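Local structure of antifreeze protein type II (Clupea harengus, 2PY2) at residues A[55-64]-A[115-124]. The protein probably binds ice crystals and halts their growth in herring body fluids, as a calcium-dependent antifreeze protein with a C-type lectin fold. Sequence-based numbering, arbitrary orientation.
Sequences TSADLIPSWI and TPCTHLHSSI
Trp63 joins Ser122 and Ile124 through the two backbone hydrogen bonds that make strands 62-64 and 121-124 parallel neighbours: Trp63 N donates almost straight to Ser122 O (2.9 Å), and Ile124 N to Trp63 O (3.2 Å). Where the pairing begins, a water replaces a direct bond, donating a hydrogen bond to Pro61 O (2.6 Å), accepting one from Ser122 N and meeting His121 ND1 in the plane of the imidazole. The Trp63 indole has His119 O and Pro116 O at its edge, yet NE1 gives His119 O only a weak, bent bond (132°) and Leu23 O another weak one. His121 CB lies 3.9 Å from the centroid of the Trp63 five-membered ring in a CH-pi contact. A chi1 of -70° puts His121 CG beside the backbone N and turns the imidazole edge to the indole face as a T-shaped stack, planes at 77°. On the side of Ser62, Ile124 CD1 packs against Thr55 CG2 (3.8 Å) and Ser62 CB, near Phe18 of strand 14-20. Strand 101-106 pairs antiparallel with 62-64, so the contact lies inside the mixed sheet of the C-type lectin fold, and 115-120 brings the chain back into it from calcium ligands Asn113 and Asp114.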
loop_
_atom_site.group_PDB
_atom_site.type_symbol
_atom_site.label_atom_id
_atom_site.label_comp_id
_atom_site.label_asym_id
_atom_site.label_seq_id
_atom_site.Cartn_x
_atom_site.Cartn_y
_atom_site.Cartn_z
ATOM N N THR A 55 8.189 -7.514 -3.159
ATOM C CA THR A 55 8.941 -6.321 -3.530
ATOM C C THR A 55 10.448 -6.484 -3.767
ATOM O O THR A 55 11.192 -5.505 -3.747
ATOM C CB THR A 55 8.706 -5.207 -2.485
ATOM O OG1 THR A 55 9.241 -5.604 -1.214
ATOM C CG2 THR A 55 7.215 -4.967 -2.322
ATOM N N SER A 56 10.880 -7.722 -4.002
ATOM C CA SER A 56 12.284 -8.047 -4.282
ATOM C C SER A 56 13.219 -7.972 -3.083
ATOM O O SER A 56 12.853 -7.471 -2.016
ATOM C CB SER A 56 12.827 -7.154 -5.406
ATOM O OG SER A 56 13.324 -5.921 -4.911
ATOM N N ALA A 57 14.435 -8.484 -3.269
ATOM C CA ALA A 57 15.444 -8.498 -2.214
ATOM C C ALA A 57 15.780 -7.106 -1.693
ATOM O O ALA A 57 16.325 -6.959 -0.598
ATOM C CB ALA A 57 16.718 -9.188 -2.720
ATOM N N ASP A 58 15.445 -6.082 -2.473
ATOM C CA ASP A 58 15.726 -4.702 -2.081
ATOM C C ASP A 58 14.596 -4.086 -1.272
ATOM O O ASP A 58 14.754 -3.003 -0.714
ATOM C CB ASP A 58 15.959 -3.835 -3.314
ATOM C CG ASP A 58 16.909 -4.466 -4.288
ATOM O OD1 ASP A 58 17.271 -3.794 -5.276
ATOM O OD2 ASP A 58 17.293 -5.638 -4.066
ATOM N N LEU A 59 13.459 -4.778 -1.213
ATOM C CA LEU A 59 12.298 -4.278 -0.479
ATOM C C LEU A 59 12.063 -2.843 -0.930
ATOM O O LEU A 59 12.258 -1.889 -0.174
ATOM C CB LEU A 59 12.546 -4.337 1.027
ATOM C CG LEU A 59 12.667 -5.745 1.618
ATOM C CD1 LEU A 59 12.928 -5.643 3.121
ATOM C CD2 LEU A 59 11.389 -6.521 1.354
ATOM N N ILE A 60 11.629 -2.724 -2.177
ATOM C CA ILE A 60 11.385 -1.444 -2.824
ATOM C C ILE A 60 10.207 -0.657 -2.258
ATOM O O ILE A 60 9.101 -1.194 -2.128
ATOM C CB ILE A 60 11.162 -1.669 -4.339
ATOM C CG1 ILE A 60 12.393 -2.351 -4.940
ATOM C CG2 ILE A 60 10.926 -0.344 -5.052
ATOM C CD1 ILE A 60 12.159 -2.945 -6.318
ATOM N N PRO A 61 10.438 0.621 -1.899
ATOM C CA PRO A 61 9.405 1.519 -1.349
ATOM C C PRO A 61 8.200 1.478 -2.288
ATOM O O PRO A 61 8.343 1.658 -3.503
ATOM C CB PRO A 61 10.098 2.871 -1.353
ATOM C CG PRO A 61 11.515 2.504 -1.037
ATOM C CD PRO A 61 11.748 1.299 -1.936
ATOM N N SER A 62 7.014 1.259 -1.730
ATOM C CA SER A 62 5.815 1.122 -2.546
ATOM C C SER A 62 4.557 1.759 -1.945
ATOM O O SER A 62 4.393 1.814 -0.733
ATOM C CB SER A 62 5.529 -0.368 -2.762
ATOM O OG SER A 62 6.627 -1.043 -3.360
ATOM N N TRP A 63 3.676 2.239 -2.817
ATOM C CA TRP A 63 2.405 2.814 -2.383
ATOM C C TRP A 63 1.458 1.687 -1.974
ATOM O O TRP A 63 1.438 0.629 -2.610
ATOM C CB TRP A 63 1.715 3.535 -3.546
ATOM C CG TRP A 63 2.256 4.856 -3.907
ATOM C CD1 TRP A 63 2.631 5.275 -5.150
ATOM C CD2 TRP A 63 2.409 5.974 -3.040
ATOM N NE1 TRP A 63 3.011 6.589 -5.107
ATOM C CE2 TRP A 63 2.881 7.047 -3.824
ATOM C CE3 TRP A 63 2.190 6.179 -1.672
ATOM C CZ2 TRP A 63 3.136 8.311 -3.289
ATOM C CZ3 TRP A 63 2.445 7.437 -1.138
ATOM C CH2 TRP A 63 2.911 8.484 -1.948
ATOM N N ILE A 64 0.686 1.915 -0.915
ATOM C CA ILE A 64 -0.353 0.989 -0.521
ATOM C C ILE A 64 -1.623 1.851 -0.449
ATOM O O ILE A 64 -1.542 3.076 -0.523
ATOM C CB ILE A 64 -0.059 0.215 0.798
ATOM C CG1 ILE A 64 0.358 1.143 1.926
ATOM C CG2 ILE A 64 0.996 -0.852 0.515
ATOM C CD1 ILE A 64 0.558 0.378 3.243
ATOM N N THR A 115 3.299 10.061 3.016
ATOM C CA THR A 115 4.093 10.917 2.143
ATOM C C THR A 115 3.248 11.634 1.101
ATOM O O THR A 115 2.112 11.251 0.847
ATOM C CB THR A 115 5.260 10.083 1.473
ATOM O OG1 THR A 115 5.041 9.911 0.069
ATOM C CG2 THR A 115 5.386 8.723 2.130
ATOM N N PRO A 116 3.776 12.719 0.521
ATOM C CA PRO A 116 3.026 13.463 -0.494
ATOM C C PRO A 116 2.547 12.511 -1.595
ATOM O O PRO A 116 3.338 11.785 -2.192
ATOM C CB PRO A 116 4.046 14.483 -0.990
ATOM C CG PRO A 116 4.856 14.751 0.244
ATOM C CD PRO A 116 5.064 13.375 0.817
ATOM N N CYS A 117 1.249 12.521 -1.865
ATOM C CA CYS A 117 0.686 11.613 -2.857
ATOM C C CYS A 117 1.210 11.801 -4.273
ATOM O O CYS A 117 1.031 10.919 -5.107
ATOM C CB CYS A 117 -0.837 11.724 -2.868
ATOM S SG CYS A 117 -1.621 11.564 -1.227
ATOM N N THR A 118 1.844 12.937 -4.554
ATOM C CA THR A 118 2.376 13.185 -5.895
ATOM C C THR A 118 3.715 12.511 -6.185
ATOM O O THR A 118 4.176 12.509 -7.325
ATOM C CB THR A 118 2.517 14.690 -6.177
ATOM O OG1 THR A 118 3.215 15.315 -5.095
ATOM C CG2 THR A 118 1.139 15.327 -6.330
ATOM N N HIS A 119 4.340 11.937 -5.161
ATOM C CA HIS A 119 5.626 11.259 -5.342
ATOM C C HIS A 119 5.438 10.010 -6.184
ATOM O O HIS A 119 4.438 9.317 -6.036
ATOM C CB HIS A 119 6.200 10.841 -3.986
ATOM C CG HIS A 119 6.786 11.972 -3.205
ATOM N ND1 HIS A 119 6.498 13.294 -3.473
ATOM C CD2 HIS A 119 7.620 11.977 -2.140
ATOM C CE1 HIS A 119 7.131 14.065 -2.604
ATOM N NE2 HIS A 119 7.820 13.290 -1.785
ATOM N N LEU A 120 6.413 9.703 -7.035
ATOM C CA LEU A 120 6.323 8.508 -7.874
ATOM C C LEU A 120 6.917 7.286 -7.173
ATOM O O LEU A 120 8.054 7.331 -6.721
ATOM C CB LEU A 120 7.080 8.718 -9.193
ATOM C CG LEU A 120 6.654 9.862 -10.122
ATOM C CD1 LEU A 120 5.169 9.785 -10.368
ATOM C CD2 LEU A 120 7.007 11.206 -9.514
ATOM N N HIS A 121 6.139 6.210 -7.077
ATOM C CA HIS A 121 6.611 4.968 -6.472
ATOM C C HIS A 121 5.954 3.748 -7.098
ATOM O O HIS A 121 4.937 3.851 -7.793
ATOM C CB HIS A 121 6.330 4.947 -4.968
ATOM C CG HIS A 121 7.174 5.898 -4.184
ATOM N ND1 HIS A 121 8.545 5.783 -4.110
ATOM C CD2 HIS A 121 6.844 6.970 -3.428
ATOM C CE1 HIS A 121 9.024 6.743 -3.338
ATOM N NE2 HIS A 121 8.013 7.479 -2.913
ATOM N N SER A 122 6.564 2.590 -6.864
ATOM C CA SER A 122 6.021 1.333 -7.334
ATOM C C SER A 122 4.817 1.136 -6.424
ATOM O O SER A 122 4.598 1.941 -5.522
ATOM C CB SER A 122 7.031 0.212 -7.108
ATOM O OG SER A 122 8.223 0.494 -7.809
ATOM N N SER A 123 4.042 0.081 -6.630
ATOM C CA SER A 123 2.878 -0.103 -5.779
ATOM C C SER A 123 2.430 -1.544 -5.632
ATOM O O SER A 123 2.869 -2.431 -6.367
ATOM C CB SER A 123 1.718 0.753 -6.301
ATOM O OG SER A 123 1.391 0.411 -7.639
ATOM N N ILE A 124 1.557 -1.770 -4.657
ATOM C CA ILE A 124 1.023 -3.097 -4.396
ATOM C C ILE A 124 -0.475 -3.057 -4.634
ATOM O O ILE A 124 -1.167 -2.232 -4.031
ATOM C CB ILE A 124 1.212 -3.518 -2.923
ATOM C CG1 ILE A 124 2.638 -3.208 -2.447
ATOM C CG2 ILE A 124 0.854 -4.996 -2.769
ATOM C CD1 ILE A 124 3.721 -3.901 -3.226
HETATM O O HOH W 1 9.212 3.203 -5.366
#